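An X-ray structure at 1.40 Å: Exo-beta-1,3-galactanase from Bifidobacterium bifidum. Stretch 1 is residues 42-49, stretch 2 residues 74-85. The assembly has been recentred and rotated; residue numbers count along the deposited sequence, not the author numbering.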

# COMPACT_ATOMS: atom_id res chain seq x y z
N GLY A 42 -15.95 -10.67 4.28
CA GLY A 42 -15.73 -9.91 5.50
C GLY A 42 -14.26 -9.66 5.82
O GLY A 42 -13.41 -9.68 4.92
N ASN A 43 -13.93 -9.46 7.11
CA ASN A 43 -12.64 -8.93 7.53
C ASN A 43 -11.55 -9.97 7.80
O ASN A 43 -10.39 -9.57 8.01
N LEU A 44 -11.87 -11.27 7.83
CA LEU A 44 -10.83 -12.26 8.13
C LEU A 44 -10.05 -12.63 6.86
O LEU A 44 -10.49 -12.39 5.73
N PHE A 45 -8.89 -13.24 7.06
CA PHE A 45 -8.02 -13.52 5.92
C PHE A 45 -8.66 -14.54 4.97
O PHE A 45 -8.99 -15.66 5.39
N GLN A 46 -8.79 -14.15 3.68
CA GLN A 46 -9.36 -15.00 2.64
C GLN A 46 -8.43 -15.10 1.44
O GLN A 46 -8.86 -15.47 0.33
N GLY A 47 -7.15 -14.76 1.62
CA GLY A 47 -6.19 -14.83 0.53
C GLY A 47 -5.85 -13.45 -0.03
O GLY A 47 -6.50 -12.43 0.26
N VAL A 48 -4.80 -13.46 -0.85
CA VAL A 48 -4.35 -12.29 -1.59
C VAL A 48 -4.68 -12.52 -3.06
O VAL A 48 -4.26 -13.53 -3.65
N CYS A 49 -5.42 -11.58 -3.64
CA CYS A 49 -5.81 -11.61 -5.05
C CYS A 49 -4.81 -10.82 -5.89
O CYS A 49 -4.41 -9.72 -5.52
N ALA A 74 -0.24 -18.29 11.25
CA ALA A 74 -0.58 -16.87 11.37
C ALA A 74 -1.46 -16.36 10.23
O ALA A 74 -1.94 -15.22 10.30
N LEU A 75 -1.70 -17.17 9.19
CA LEU A 75 -2.60 -16.81 8.10
C LEU A 75 -3.73 -17.83 7.94
O LEU A 75 -4.23 -18.05 6.83
N ALA A 76 -4.13 -18.47 9.05
CA ALA A 76 -5.30 -19.34 9.07
C ALA A 76 -6.59 -18.52 8.87
O ALA A 76 -6.59 -17.28 8.92
N ALA A 77 -7.70 -19.23 8.65
CA ALA A 77 -8.98 -18.61 8.32
C ALA A 77 -9.51 -17.74 9.46
O ALA A 77 -10.38 -16.89 9.22
N ASP A 78 -9.03 -17.93 10.68
CA ASP A 78 -9.47 -17.15 11.82
C ASP A 78 -8.60 -15.93 12.07
O ASP A 78 -8.92 -15.16 12.99
N ARG A 79 -7.53 -15.75 11.30
CA ARG A 79 -6.61 -14.61 11.44
C ARG A 79 -6.96 -13.52 10.42
O ARG A 79 -7.90 -13.64 9.63
N ILE A 80 -6.15 -12.47 10.45
CA ILE A 80 -6.29 -11.32 9.57
C ILE A 80 -4.97 -11.08 8.82
O ILE A 80 -3.90 -11.18 9.40
N GLY A 81 -5.06 -10.78 7.53
CA GLY A 81 -3.91 -10.52 6.68
C GLY A 81 -4.25 -9.36 5.78
O GLY A 81 -5.06 -9.49 4.88
N GLU A 82 -3.62 -8.21 6.04
CA GLU A 82 -3.92 -6.99 5.30
C GLU A 82 -2.77 -6.29 4.59
O GLU A 82 -1.60 -6.50 4.89
N ARG A 83 -3.13 -5.44 3.63
CA ARG A 83 -2.20 -4.59 2.90
C ARG A 83 -1.02 -5.35 2.28
O ARG A 83 0.14 -4.98 2.48
N PRO A 84 -1.29 -6.39 1.47
CA PRO A 84 -0.19 -7.15 0.86
C PRO A 84 0.64 -6.26 -0.07
O PRO A 84 0.10 -5.40 -0.77
N LYS A 85 1.94 -6.51 -0.07
CA LYS A 85 2.88 -5.79 -0.91
C LYS A 85 3.87 -6.79 -1.50
O LYS A 85 4.19 -7.80 -0.86

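The contact between the two stretches is a small, mostly apolar one, in which a single buried phenylalanine is inserted against the backbone of the second stretch and one direct main-chain hydrogen bond and three bridging waters, two of them between main-chain atoms, join the stretches around it. Phe45 points toward stretch 2 with chi1 t and gives up more surface to the contact than any other residue. Leu75, an m,t rotamer, lies over one face of its ring, with CD2 4.1 Å from the ring centroid and almost on the ring normal, a CH-pi contact; Phe45 CE2 also packs 3.9 Å from Leu75 CB. The carbonyl of Gly81 meets the ring edge, its O 3.6 Å from Phe45 CD1. Glycine here leaves room for the ring, since an ideal CB on Gly81 would fall 2.6 Å from Phe45 CD1. The backbone of Phe45 is tied to stretch 2: Phe45 N donates to Arg79 O at 2.8 Å with a nearly straight geometry.

Beside this centre, the CA-to-CB bond of Leu44 (m,t) points sideways, and the side chain packs beside the turn from Ala76 to Arg79, with CB 3.6 Å from Ala77 O and CD2 4.0 Å from Ile80 CG1. Ile80 itself is m,t and its CA-to-CB bond points away, yet CG1 still reaches Leu44. Farther along, Val48 (t) and Pro84 both point toward the opposing stretch and meet at 3.8 Å between Val48 CG1 and Pro84 CG.

Arg79 and Asp78 point away and pair with each other, Arg79 NE lying 3.0 Å from Asp78 OD2 in a salt bridge. Water 1 links Asn43 O and Glu82 OE2, both 2.7 Å from its O; water 2 donates to Asn43 O (2.9 Å) and accepts from Gly81 N (3.0 Å); water 3 donates to Phe45 O and Ala77 O, each 2.7 Å from its O.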

# COMPACT_ATOMS: atom_id res chain seq x y z
CB ASN A 43 -12.79 -8.07 8.81
CG ASN A 43 -13.05 -8.91 10.06
OD1 ASN A 43 -13.83 -9.87 10.01
ND2 ASN A 43 -12.42 -8.56 11.18
CB LEU A 44 -11.43 -13.50 8.81
CG LEU A 44 -12.18 -13.20 10.11
CD1 LEU A 44 -12.90 -14.45 10.69
CD2 LEU A 44 -11.27 -12.55 11.16
CB PHE A 45 -6.66 -14.01 6.38
CG PHE A 45 -5.69 -14.13 5.25
CD1 PHE A 45 -5.35 -13.01 4.50
CD2 PHE A 45 -5.11 -15.37 4.92
CE1 PHE A 45 -4.44 -13.12 3.43
CE2 PHE A 45 -4.22 -15.49 3.85
CZ PHE A 45 -3.87 -14.37 3.12
CB GLN A 46 -10.76 -14.53 2.22
CG GLN A 46 -11.74 -14.47 3.38
CD GLN A 46 -12.82 -13.43 3.17
OE1 GLN A 46 -13.63 -13.53 2.24
NE2 GLN A 46 -12.82 -12.40 4.02
CB VAL A 48 -2.85 -12.03 -1.39
CG1 VAL A 48 -2.39 -10.85 -2.27
CG2 VAL A 48 -2.56 -11.74 0.09
CB CYS A 49 -7.19 -10.94 -5.20
SG CYS A 49 -8.51 -11.90 -4.42
CB ALA A 74 0.69 -16.03 11.48
CB LEU A 75 -1.84 -16.60 6.79
CG LEU A 75 -0.95 -15.34 6.72
CD1 LEU A 75 -0.11 -15.30 5.44
CD2 LEU A 75 -1.77 -14.05 6.89
CB ALA A 76 -5.36 -20.14 10.37
CB ALA A 77 -10.02 -19.70 8.03
CB ASP A 78 -9.52 -18.03 13.07
CG ASP A 78 -8.15 -18.60 13.41
OD1 ASP A 78 -7.59 -19.35 12.59
OD2 ASP A 78 -7.63 -18.28 14.50
CB ARG A 79 -5.15 -15.05 11.26
CG ARG A 79 -4.78 -16.27 12.04
CD ARG A 79 -4.73 -16.07 13.58
NE ARG A 79 -4.78 -17.44 14.12
CZ ARG A 79 -3.75 -18.10 14.67
NH1 ARG A 79 -2.58 -17.49 14.85
NH2 ARG A 79 -3.91 -19.39 15.03
CB ILE A 80 -6.67 -10.06 10.38
CG1 ILE A 80 -8.09 -10.19 10.93
CG2 ILE A 80 -6.52 -8.79 9.55
CD1 ILE A 80 -8.43 -9.18 12.00
CB GLU A 82 -4.53 -5.98 6.29
CG GLU A 82 -5.87 -6.38 6.88
CD GLU A 82 -6.37 -5.42 7.93
OE1 GLU A 82 -5.57 -4.62 8.44
OE2 GLU A 82 -7.57 -5.46 8.25
CB ARG A 83 -1.73 -3.40 3.73
CG ARG A 83 -2.91 -2.51 4.16
CD ARG A 83 -2.46 -1.19 4.81
NE ARG A 83 -3.64 -0.41 5.18
CZ ARG A 83 -4.35 0.33 4.33
NH1 ARG A 83 -3.97 0.41 3.05
NH2 ARG A 83 -5.44 1.00 4.75
CB PRO A 84 -0.91 -8.26 0.07
CG PRO A 84 -2.25 -7.66 -0.29
CD PRO A 84 -2.61 -6.81 0.95
CB LYS A 85 3.67 -4.76 -0.08
CG LYS A 85 2.80 -3.71 0.64
CD LYS A 85 2.14 -2.78 -0.39
CE LYS A 85 0.98 -1.96 0.23
NZ LYS A 85 -0.17 -2.83 0.58
O HOH W 1 -9.67 -7.01 7.41
O HOH W 2 -7.89 -10.23 6.71
O HOH W 3 -11.25 -16.49 6.65